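Local coordinates for ABC transporter substrate-binding protein (Staphylococcus aureus subsp. aureus NCTC 8325, PDB 3UN6) that binds zinc and probably serves as the extracellular ligand-capturing component of an ABC-type import system, at residues G135-F140 with H166-E171; K55-Y60 with V241-K246; L93-M98 with Y146-L151. One frame throughout, in Å; residues are numbered along the deposited sequence. Where two conformers were deposited one is given.

Interaction 1 (G135-F140 with H166-E171); sequences GDDYHF and HFSYHE
Tyr138 lies against His166 and Phe167 along one side of its ring, from CB out to CE2. Its CB passes Phe167 CD1 at 4.1 Å, and CG, anti to the carbonyl carbon (chi1 -57°), comes next, near His166 O. Further out, CD2 meets Phe167 CE1 at 3.7 Å, rim against rim with the planes at 89°, and CE2 touches His166 ND1 at 3.6 Å. The hydroxyl at the tip is hydrogen-bonded to the backbone N of Asn132, beyond the two strands. The His166 ring is fixed in turn by NE2, which donates to Gly135 O at 2.8 Å; the oxygen lies in the ring plane, although the nitrogen stands 41° out of the carbonyl plane. Asp137 CA covers one face of this imidazole in a CH-pi contact. Phe140 continues the aromatic cluster, setting CE2 over the centre of the Phe167 ring, 3.6 Å above its plane. On the other face of the sheet, His139 ND1 and His170 NE2 share a hydrogen bond of 2.7 Å at the ring edges, with either nitrogen a possible donor. Between these faces runs a regular parallel ladder, in which Ser168 N, for example, donates to Tyr138 O at 2.7 Å. The pair forms the two strands of a beta-alpha-beta unit whose helix 148-159 covers the Phe140, Phe167 and Tyr169 side, while strand 188-192 lies along the other edge of strand 138-142.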
loop_
_atom_site.group_PDB
_atom_site.type_symbol
_atom_site.label_atom_id
_atom_site.label_comp_id
_atom_site.label_asym_id
_atom_site.label_seq_id
_atom_site.Cartn_x
_atom_site.Cartn_y
_atom_site.Cartn_z
ATOM N N GLY A 135 8.822 13.822 28.354
ATOM C CA GLY A 135 9.938 12.889 28.462
ATOM C C GLY A 135 10.690 12.620 27.173
ATOM O O GLY A 135 10.825 13.489 26.306
ATOM N N ASP A 136 11.175 11.389 27.059
ATOM C CA ASP A 136 11.958 10.970 25.914
ATOM C C ASP A 136 11.105 10.784 24.674
ATOM O O ASP A 136 9.890 10.647 24.720
ATOM C CB ASP A 136 12.719 9.663 26.190
ATOM C CG ASP A 136 13.701 9.784 27.339
ATOM O OD1 ASP A 136 13.371 10.474 28.330
ATOM O OD2 ASP A 136 14.790 9.170 27.257
ATOM N N ASP A 137 11.812 10.779 23.566
ATOM C CA ASP A 137 11.264 10.614 22.256
ATOM C C ASP A 137 10.558 9.248 22.076
ATOM O O ASP A 137 10.892 8.262 22.743
ATOM C CB ASP A 137 12.446 10.812 21.295
ATOM C CG ASP A 137 12.136 10.451 19.893
ATOM O OD1 ASP A 137 12.188 11.361 19.038
ATOM O OD2 ASP A 137 11.855 9.258 19.635
ATOM N N TYR A 138 9.555 9.221 21.195
ATOM C CA TYR A 138 8.833 8.002 20.878
ATOM C C TYR A 138 9.374 7.436 19.561
ATOM O O TYR A 138 9.653 8.185 18.623
ATOM C CB TYR A 138 7.336 8.286 20.791
ATOM C CG TYR A 138 6.784 8.905 22.067
ATOM C CD1 TYR A 138 6.616 8.143 23.209
ATOM C CD2 TYR A 138 6.434 10.254 22.119
ATOM C CE1 TYR A 138 6.119 8.708 24.386
ATOM C CE2 TYR A 138 5.932 10.826 23.286
ATOM C CZ TYR A 138 5.771 10.047 24.413
ATOM O OH TYR A 138 5.269 10.613 25.567
ATOM N N HIS A 139 9.524 6.120 19.491
ATOM C CA HIS A 139 10.077 5.477 18.302
ATOM C C HIS A 139 9.064 4.652 17.521
ATOM O O HIS A 139 8.460 3.702 18.030
ATOM C CB HIS A 139 11.297 4.662 18.688
ATOM C CG HIS A 139 12.399 5.503 19.251
ATOM N ND1 HIS A 139 13.424 5.999 18.477
ATOM C CD2 HIS A 139 12.593 5.998 20.494
ATOM C CE1 HIS A 139 14.221 6.736 19.229
ATOM N NE2 HIS A 139 13.739 6.750 20.456
ATOM N N PHE A 140 8.883 5.040 16.266
ATOM C CA PHE A 140 7.932 4.395 15.391
ATOM C C PHE A 140 8.540 3.672 14.199
ATOM O O PHE A 140 9.358 4.224 13.477
ATOM C CB PHE A 140 6.906 5.423 14.890
ATOM C CG PHE A 140 5.864 5.771 15.906
ATOM C CD1 PHE A 140 4.750 4.963 16.072
ATOM C CD2 PHE A 140 6.000 6.889 16.715
ATOM C CE1 PHE A 140 3.784 5.274 17.020
ATOM C CE2 PHE A 140 5.039 7.190 17.673
ATOM C CZ PHE A 140 3.940 6.388 17.822
ATOM N N HIS A 166 9.714 14.774 18.120
ATOM C CA HIS A 166 9.520 13.966 19.342
ATOM C C HIS A 166 9.048 12.544 18.978
ATOM O O HIS A 166 8.944 11.677 19.838
ATOM C CB HIS A 166 8.625 14.661 20.367
ATOM C CG HIS A 166 8.947 14.297 21.790
ATOM N ND1 HIS A 166 8.058 13.641 22.620
ATOM C CD2 HIS A 166 10.073 14.479 22.520
ATOM C CE1 HIS A 166 8.619 13.448 23.801
ATOM N NE2 HIS A 166 9.844 13.941 23.766
ATOM N N PHE A 167 8.744 12.341 17.699
ATOM C CA PHE A 167 8.484 11.020 17.120
ATOM C C PHE A 167 9.713 10.783 16.228
ATOM O O PHE A 167 10.059 11.640 15.418
ATOM C CB PHE A 167 7.246 11.022 16.252
ATOM C CG PHE A 167 5.942 10.884 16.991
ATOM C CD1 PHE A 167 5.820 11.164 18.339
ATOM C CD2 PHE A 167 4.784 10.590 16.271
ATOM C CE1 PHE A 167 4.595 11.063 18.976
ATOM C CE2 PHE A 167 3.557 10.500 16.904
ATOM C CZ PHE A 167 3.471 10.735 18.262
ATOM N N SER A 168 10.366 9.637 16.404
ATOM C CA SER A 168 11.539 9.269 15.627
ATOM C C SER A 168 11.126 8.062 14.805
ATOM O O SER A 168 10.457 7.166 15.314
ATOM C CB SER A 168 12.703 8.922 16.547
ATOM O OG SER A 168 13.864 8.633 15.795
ATOM N N TYR A 169 11.513 8.046 13.533
ATOM C CA TYR A 169 11.106 6.981 12.625
ATOM C C TYR A 169 12.170 5.986 12.267
ATOM O O TYR A 169 13.321 6.342 12.038
ATOM C CB TYR A 169 10.525 7.607 11.369
ATOM C CG TYR A 169 9.373 8.486 11.735
ATOM C CD1 TYR A 169 8.129 7.931 12.072
ATOM C CD2 TYR A 169 9.524 9.863 11.817
ATOM C CE1 TYR A 169 7.063 8.738 12.442
ATOM C CE2 TYR A 169 8.453 10.676 12.173
ATOM C CZ TYR A 169 7.225 10.109 12.497
ATOM O OH TYR A 169 6.139 10.912 12.870
ATOM N N HIS A 170 11.758 4.724 12.190
ATOM C CA HIS A 170 12.674 3.632 11.909
ATOM C C HIS A 170 12.131 2.726 10.823
ATOM O O HIS A 170 11.116 2.055 11.011
ATOM C CB HIS A 170 12.931 2.852 13.196
ATOM C CG HIS A 170 13.448 3.718 14.304
ATOM N ND1 HIS A 170 14.785 4.017 14.449
ATOM C CD2 HIS A 170 12.799 4.415 15.266
ATOM C CE1 HIS A 170 14.940 4.828 15.482
ATOM N NE2 HIS A 170 13.748 5.089 15.990
ATOM N N GLU A 171 12.824 2.712 9.690
ATOM C CA GLU A 171 12.408 1.914 8.536
ATOM C C GLU A 171 12.606 0.425 8.773
ATOM O O GLU A 171 13.648 0.001 9.246
ATOM C CB GLU A 171 13.196 2.335 7.291
ATOM C CG GLU A 171 12.813 3.716 6.729
ATOM C CD GLU A 171 13.786 4.184 5.651
ATOM O OE1 GLU A 171 13.399 4.290 4.474
ATOM O OE2 GLU A 171 14.950 4.417 5.985
#

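Interaction 2 (K55-Y60 with V241-K246); sequences KLLSQY and VQDYKK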
loop_
_atom_site.group_PDB
_atom_site.type_symbol
_atom_site.label_atom_id
_atom_site.label_comp_id
_atom_site.label_asym_id
_atom_site.label_seq_id
_atom_site.Cartn_x
_atom_site.Cartn_y
_atom_site.Cartn_z
ATOM N N LYS A 55 -7.173 -14.693 -10.036
ATOM C CA LYS A 55 -8.244 -15.669 -9.977
ATOM C C LYS A 55 -9.215 -15.479 -11.150
ATOM O O LYS A 55 -9.649 -16.441 -11.774
ATOM C CB LYS A 55 -9.001 -15.596 -8.662
ATOM C CG LYS A 55 -10.069 -16.676 -8.566
ATOM C CD LYS A 55 -10.940 -16.559 -7.329
ATOM C CE LYS A 55 -12.000 -17.685 -7.325
ATOM N NZ LYS A 55 -12.992 -17.523 -6.234
ATOM N N LEU A 56 -9.553 -14.232 -11.445
ATOM C CA LEU A 56 -10.449 -13.937 -12.557
ATOM C C LEU A 56 -9.851 -14.399 -13.906
ATOM O O LEU A 56 -10.541 -15.011 -14.732
ATOM C CB LEU A 56 -10.764 -12.441 -12.544
ATOM C CG LEU A 56 -11.643 -11.775 -13.592
ATOM C CD1 LEU A 56 -12.935 -12.541 -13.880
ATOM C CD2 LEU A 56 -11.937 -10.355 -13.101
ATOM N N LEU A 57 -8.569 -14.115 -14.114
ATOM C CA LEU A 57 -7.880 -14.490 -15.351
ATOM C C LEU A 57 -7.905 -16.010 -15.569
ATOM O O LEU A 57 -7.988 -16.464 -16.705
ATOM C CB LEU A 57 -6.442 -13.961 -15.351
ATOM C CG LEU A 57 -5.595 -14.079 -16.619
ATOM C CD1 LEU A 57 -6.165 -13.264 -17.799
ATOM C CD2 LEU A 57 -4.207 -13.614 -16.302
ATOM N N SER A 58 -7.844 -16.780 -14.487
ATOM C CA SER A 58 -7.882 -18.241 -14.582
ATOM C C SER A 58 -9.237 -18.759 -15.080
ATOM O O SER A 58 -9.329 -19.879 -15.562
ATOM C CB SER A 58 -7.581 -18.868 -13.224
ATOM O OG SER A 58 -6.342 -18.407 -12.720
ATOM N N GLN A 59 -10.277 -17.937 -14.963
ATOM C CA GLN A 59 -11.617 -18.322 -15.396
ATOM C C GLN A 59 -11.882 -18.165 -16.896
ATOM O O GLN A 59 -12.911 -18.625 -17.363
ATOM C CB GLN A 59 -12.669 -17.583 -14.566
ATOM C CG GLN A 59 -12.683 -18.068 -13.114
ATOM C CD GLN A 59 -13.571 -17.247 -12.204
ATOM O OE1 GLN A 59 -13.832 -16.070 -12.458
ATOM N NE2 GLN A 59 -14.026 -17.860 -11.118
ATOM N N TYR A 60 -10.977 -17.539 -17.653
ATOM C CA TYR A 60 -11.155 -17.434 -19.109
ATOM C C TYR A 60 -10.660 -18.707 -19.776
ATOM O O TYR A 60 -9.663 -19.302 -19.328
ATOM C CB TYR A 60 -10.373 -16.264 -19.728
ATOM C CG TYR A 60 -10.739 -14.898 -19.198
ATOM C CD1 TYR A 60 -12.038 -14.421 -19.292
ATOM C CD2 TYR A 60 -9.768 -14.062 -18.639
ATOM C CE1 TYR A 60 -12.374 -13.168 -18.812
ATOM C CE2 TYR A 60 -10.093 -12.808 -18.171
ATOM C CZ TYR A 60 -11.399 -12.367 -18.254
ATOM O OH TYR A 60 -11.732 -11.121 -17.777
ATOM N N VAL A 241 -5.400 -4.178 -17.007
ATOM C CA VAL A 241 -6.051 -3.147 -16.186
ATOM C C VAL A 241 -7.567 -3.356 -16.143
ATOM O O VAL A 241 -8.220 -3.066 -15.143
ATOM C CB VAL A 241 -5.744 -1.740 -16.721
ATOM C CG1 VAL A 241 -6.657 -0.696 -16.072
ATOM C CG2 VAL A 241 -4.286 -1.422 -16.491
ATOM N N GLN A 242 -8.105 -3.858 -17.241
ATOM C CA GLN A 242 -9.533 -4.176 -17.339
ATOM C C GLN A 242 -9.922 -5.314 -16.368
ATOM O O GLN A 242 -10.943 -5.239 -15.709
ATOM C CB GLN A 242 -9.870 -4.581 -18.765
ATOM C CG GLN A 242 -11.298 -5.134 -18.938
ATOM C CD GLN A 242 -12.360 -4.067 -18.931
ATOM O OE1 GLN A 242 -12.580 -3.381 -19.949
ATOM N NE2 GLN A 242 -13.073 -3.947 -17.804
ATOM N N ASP A 243 -9.109 -6.369 -16.305
ATOM C CA ASP A 243 -9.360 -7.456 -15.387
ATOM C C ASP A 243 -9.193 -6.942 -13.969
ATOM O O ASP A 243 -9.955 -7.286 -13.084
ATOM C CB ASP A 243 -8.426 -8.625 -15.674
ATOM C CG ASP A 243 -8.705 -9.251 -17.016
ATOM O OD1 ASP A 243 -9.846 -9.057 -17.512
ATOM O OD2 ASP A 243 -7.808 -9.924 -17.558
ATOM N N TYR A 244 -8.193 -6.100 -13.781
ATOM C CA TYR A 244 -7.929 -5.467 -12.500
ATOM C C TYR A 244 -9.128 -4.613 -12.054
ATOM O O TYR A 244 -9.504 -4.635 -10.886
ATOM C CB TYR A 244 -6.642 -4.628 -12.619
ATOM C CG TYR A 244 -6.133 -4.019 -11.326
ATOM C CD1 TYR A 244 -5.213 -4.690 -10.546
ATOM C CD2 TYR A 244 -6.559 -2.757 -10.911
ATOM C CE1 TYR A 244 -4.742 -4.146 -9.367
ATOM C CE2 TYR A 244 -6.082 -2.197 -9.746
ATOM C CZ TYR A 244 -5.178 -2.908 -8.970
ATOM O OH TYR A 244 -4.697 -2.364 -7.800
ATOM N N LYS A 245 -9.736 -3.881 -12.991
ATOM C CA LYS A 245 -10.877 -3.011 -12.679
ATOM C C LYS A 245 -12.096 -3.840 -12.244
ATOM O O LYS A 245 -12.716 -3.556 -11.219
ATOM C CB LYS A 245 -11.195 -2.120 -13.872
ATOM C CG LYS A 245 -12.363 -1.187 -13.655
ATOM C CD LYS A 245 -12.388 -0.127 -14.728
ATOM C CE LYS A 245 -13.534 0.853 -14.509
ATOM N NZ LYS A 245 -13.508 1.920 -15.546
ATOM N N LYS A 246 -12.418 -4.874 -13.024
ATOM C CA LYS A 246 -13.507 -5.786 -12.695
ATOM C C LYS A 246 -13.284 -6.388 -11.294
ATOM O O LYS A 246 -14.214 -6.448 -10.468
ATOM C CB LYS A 246 -13.586 -6.919 -13.724
ATOM C CG LYS A 246 -13.845 -6.498 -15.173
ATOM C CD LYS A 246 -13.938 -7.729 -16.096
ATOM C CE LYS A 246 -14.129 -7.361 -17.574
ATOM N NZ LYS A 246 -15.346 -6.549 -17.828
#
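Asp243 takes the largest share of this contact, its carboxylate reached tip to tip by Tyr60. The phenol OH donates to Asp243 OD1 at 2.8 Å, arriving from above the carboxylate plane, 52° out of it, and ring and carboxylate are turned 37° apart. The CB bond of Asp243 points toward 55-60, and with chi1 at -66° its CG lies beside its own backbone N and anti to the carbonyl carbon. Its second oxygen, OD2, lies at the edge of the Tyr60 ring, 3.7 Å from CE2, and is also 3.7 Å from Leu57 CD1; the leucine and aspartate side chains cross at about a right angle. OD2 is hydrogen-bonded to the hydroxyl of Tyr65 as well, so two tyrosines hold this buried acid, one at each oxygen, and probably favour its charged form. Leu56 supplies the apolar part with a single methyl: CD2 rests 3.7 Å from Asp243 O and 3.9 Å from Lys246 CB. Beyond CB the lysine chain leads away, and its NZ forms a salt bridge with the C-terminal carboxylate at Ser324. The contact thus packs the C-terminal part of helix 48-58, together with Tyr60, against helix 234-250, whose Val241 touches helix 316-320, while Lys55 of helix 48-58 touches helix 254-264.

Interaction 3 (L93-M98 with Y146-L151); sequences LIELAM and YSTHYL. With PO4 (phosphate ion), chain E.
Thr148 OG1 lies 2.7 Å from Glu95 OE2, with Tyr219 O as a second polar partner. Glu95 and Thr148 cross at about a right angle. The glutamate chain bends at chi2 (82°), which sets CD; the carboxylate oxygens lie near Thr148, in the first turn of helix 148-159. A water completes the link, donating to Glu95 OE1 and accepting from Thr148 N, each at 2.8 Å. Such a buried carboxylate beside a helix N terminus would probably be steadied by the helix dipole. Ser147 is the N-cap: its OG accepts from Tyr150 N at 3.2 Å and is also tied to His144 O. Nearer the backbone, Glu95 CB packs on Tyr146, 3.6 Å from its carbonyl C. Leu93 spreads its two methyls: CD1 lies 3.7 Å from Tyr146 O, and CD2 sits at the edge of the His149 ring, 3.9 Å from CE1. His149 NE2 is held by Asn118. A bound zinc lies about 4 Å from the Leu93 side chain, which also neighbours Cys221 of the His46, Cys220 and Cys221 site, so this packing borders the metal site. Two helix starts meet here, those of helices 94-102 and 148-159, joining the lobes of a type 2 periplasmic-binding fold, with helix 75-83 touching Leu93 and Leu96 and helix 288-300 touching Glu95 and Leu151.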
loop_
_atom_site.group_PDB
_atom_site.type_symbol
_atom_site.label_atom_id
_atom_site.label_comp_id
_atom_site.label_asym_id
_atom_site.label_seq_id
_atom_site.Cartn_x
_atom_site.Cartn_y
_atom_site.Cartn_z
ATOM N N LEU A 93 4.094 1.465 -2.661
ATOM C CA LEU A 93 3.859 2.722 -1.952
ATOM C C LEU A 93 3.890 3.869 -2.987
ATOM O O LEU A 93 4.818 3.960 -3.807
ATOM C CB LEU A 93 4.943 2.963 -0.912
ATOM C CG LEU A 93 5.114 1.865 0.141
ATOM C CD1 LEU A 93 6.309 2.231 1.007
ATOM C CD2 LEU A 93 3.827 1.671 0.965
ATOM N N ILE A 94 2.878 4.737 -2.946
ATOM C CA ILE A 94 2.776 5.805 -3.942
ATOM C C ILE A 94 3.916 6.818 -3.832
ATOM O O ILE A 94 4.391 7.316 -4.850
ATOM C CB ILE A 94 1.342 6.478 -3.944
ATOM C CG1 ILE A 94 1.180 7.384 -5.170
ATOM C CG2 ILE A 94 1.057 7.224 -2.627
ATOM C CD1 ILE A 94 -0.180 8.136 -5.234
ATOM N N GLU A 95 4.387 7.093 -2.605
ATOM C CA GLU A 95 5.441 8.087 -2.402
ATOM C C GLU A 95 6.756 7.556 -2.907
ATOM O O GLU A 95 7.535 8.297 -3.470
ATOM C CB GLU A 95 5.588 8.517 -0.921
ATOM C CG GLU A 95 4.360 9.280 -0.307
ATOM C CD GLU A 95 3.213 8.376 0.175
ATOM O OE1 GLU A 95 3.300 7.128 0.038
ATOM O OE2 GLU A 95 2.220 8.916 0.726
ATOM N N LEU A 96 6.981 6.259 -2.691
ATOM C CA LEU A 96 8.204 5.548 -3.113
ATOM C C LEU A 96 8.306 5.552 -4.632
ATOM O O LEU A 96 9.376 5.811 -5.206
ATOM C CB LEU A 96 8.172 4.112 -2.572
ATOM C CG LEU A 96 9.395 3.226 -2.801
ATOM C CD1 LEU A 96 10.698 3.911 -2.350
ATOM C CD2 LEU A 96 9.189 1.859 -2.096
ATOM N N ALA A 97 7.183 5.245 -5.271
ATOM C CA ALA A 97 7.065 5.285 -6.733
ATOM C C ALA A 97 7.247 6.739 -7.272
ATOM O O ALA A 97 7.887 6.959 -8.284
ATOM C CB ALA A 97 5.711 4.702 -7.155
HETATM N N MSE A 98 6.687 7.726 -6.575
HETATM C CA MSE A 98 6.844 9.144 -6.962
HETATM C C MSE A 98 8.317 9.593 -6.892
HETATM O O MSE A 98 8.800 10.312 -7.753
HETATM C CB MSE A 98 6.009 10.040 -6.037
HETATM C CG MSE A 98 4.513 9.987 -6.291
HETATM SE SE MSE A 98 3.417 10.648 -4.800
HETATM C CE MSE A 98 4.064 12.478 -4.788
ATOM N N TYR A 146 9.541 7.010 2.520
ATOM C CA TYR A 146 8.596 7.569 1.551
ATOM C C TYR A 146 7.360 6.717 1.605
ATOM O O TYR A 146 7.180 5.788 0.802
ATOM C CB TYR A 146 9.210 7.629 0.143
ATOM C CG TYR A 146 10.562 8.336 0.143
ATOM C CD1 TYR A 146 10.688 9.624 0.654
ATOM C CD2 TYR A 146 11.696 7.732 -0.396
ATOM C CE1 TYR A 146 11.919 10.278 0.666
ATOM C CE2 TYR A 146 12.928 8.379 -0.380
ATOM C CZ TYR A 146 13.024 9.654 0.145
ATOM O OH TYR A 146 14.233 10.309 0.167
ATOM N N SER A 147 6.501 7.024 2.569
ATOM C CA SER A 147 5.296 6.257 2.769
ATOM C C SER A 147 4.202 7.101 3.365
ATOM O O SER A 147 4.474 8.090 4.012
ATOM C CB SER A 147 5.569 5.065 3.686
ATOM O OG SER A 147 5.912 5.447 5.027
ATOM N N THR A 148 2.965 6.707 3.102
ATOM C CA THR A 148 1.785 7.332 3.695
ATOM C C THR A 148 1.799 7.117 5.224
ATOM O O THR A 148 1.234 7.883 5.974
ATOM C CB THR A 148 0.524 6.737 3.054
ATOM O OG1 THR A 148 0.481 7.149 1.691
ATOM C CG2 THR A 148 -0.806 7.180 3.767
ATOM N N HIS A 149 2.470 6.062 5.657
ATOM C CA HIS A 149 2.608 5.731 7.077
ATOM C C HIS A 149 3.358 6.818 7.811
ATOM O O HIS A 149 2.922 7.245 8.878
ATOM C CB HIS A 149 3.284 4.368 7.199
ATOM C CG HIS A 149 2.626 3.341 6.352
ATOM N ND1 HIS A 149 3.053 3.057 5.067
ATOM C CD2 HIS A 149 1.497 2.617 6.548
ATOM C CE1 HIS A 149 2.243 2.163 4.534
ATOM N NE2 HIS A 149 1.293 1.874 5.411
ATOM N N TYR A 150 4.473 7.287 7.242
ATOM C CA TYR A 150 5.204 8.428 7.806
ATOM C C TYR A 150 4.271 9.653 7.903
ATOM O O TYR A 150 4.250 10.347 8.914
ATOM C CB TYR A 150 6.412 8.797 6.932
ATOM C CG TYR A 150 7.082 10.107 7.300
ATOM C CD1 TYR A 150 6.855 11.274 6.574
ATOM C CD2 TYR A 150 7.921 10.186 8.414
ATOM C CE1 TYR A 150 7.480 12.473 6.933
ATOM C CE2 TYR A 150 8.532 11.349 8.762
ATOM C CZ TYR A 150 8.313 12.493 8.033
ATOM O OH TYR A 150 8.950 13.633 8.432
ATOM N N LEU A 151 3.518 9.910 6.846
ATOM C CA LEU A 151 2.610 11.054 6.820
ATOM C C LEU A 151 1.497 10.928 7.854
ATOM O O LEU A 151 1.146 11.896 8.511
ATOM C CB LEU A 151 2.000 11.237 5.417
ATOM C CG LEU A 151 3.041 11.414 4.299
ATOM C CD1 LEU A 151 2.342 11.468 2.926
ATOM C CD2 LEU A 151 3.913 12.653 4.524
HETATM P P PO4 E . 17.412 9.867 -0.814
HETATM O O1 PO4 E . 18.696 9.401 -0.179
HETATM O O2 PO4 E . 16.251 9.133 -0.194
HETATM O O3 PO4 E . 17.249 11.351 -0.568
HETATM O O4 PO4 E . 17.405 9.598 -2.296
HETATM O O HOH W 1 2.511 4.725 1.158
#

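Overall arrangement
From the N terminus, the chain first passes 55-60, whose partner 241-246 follows with 180 residues between them; interaction 2 therefore closes the longest loop, and the other two contacts fall within it. Next comes 93-98, then 135-140, followed by their partners 146-151 and 166-171, so interactions 3 and 1 cross. They share helix 148-159: its start belongs to interaction 3, and the strands before and after it form interaction 1. The two meet directly where Tyr150 packs on Tyr169. Interaction 2 lies about 43 Å from interaction 1, centre to centre. It ties helices of one lobe, interaction 1 pairs two strands in the sheet of the other, and interaction 3 joins the lobes near the zinc.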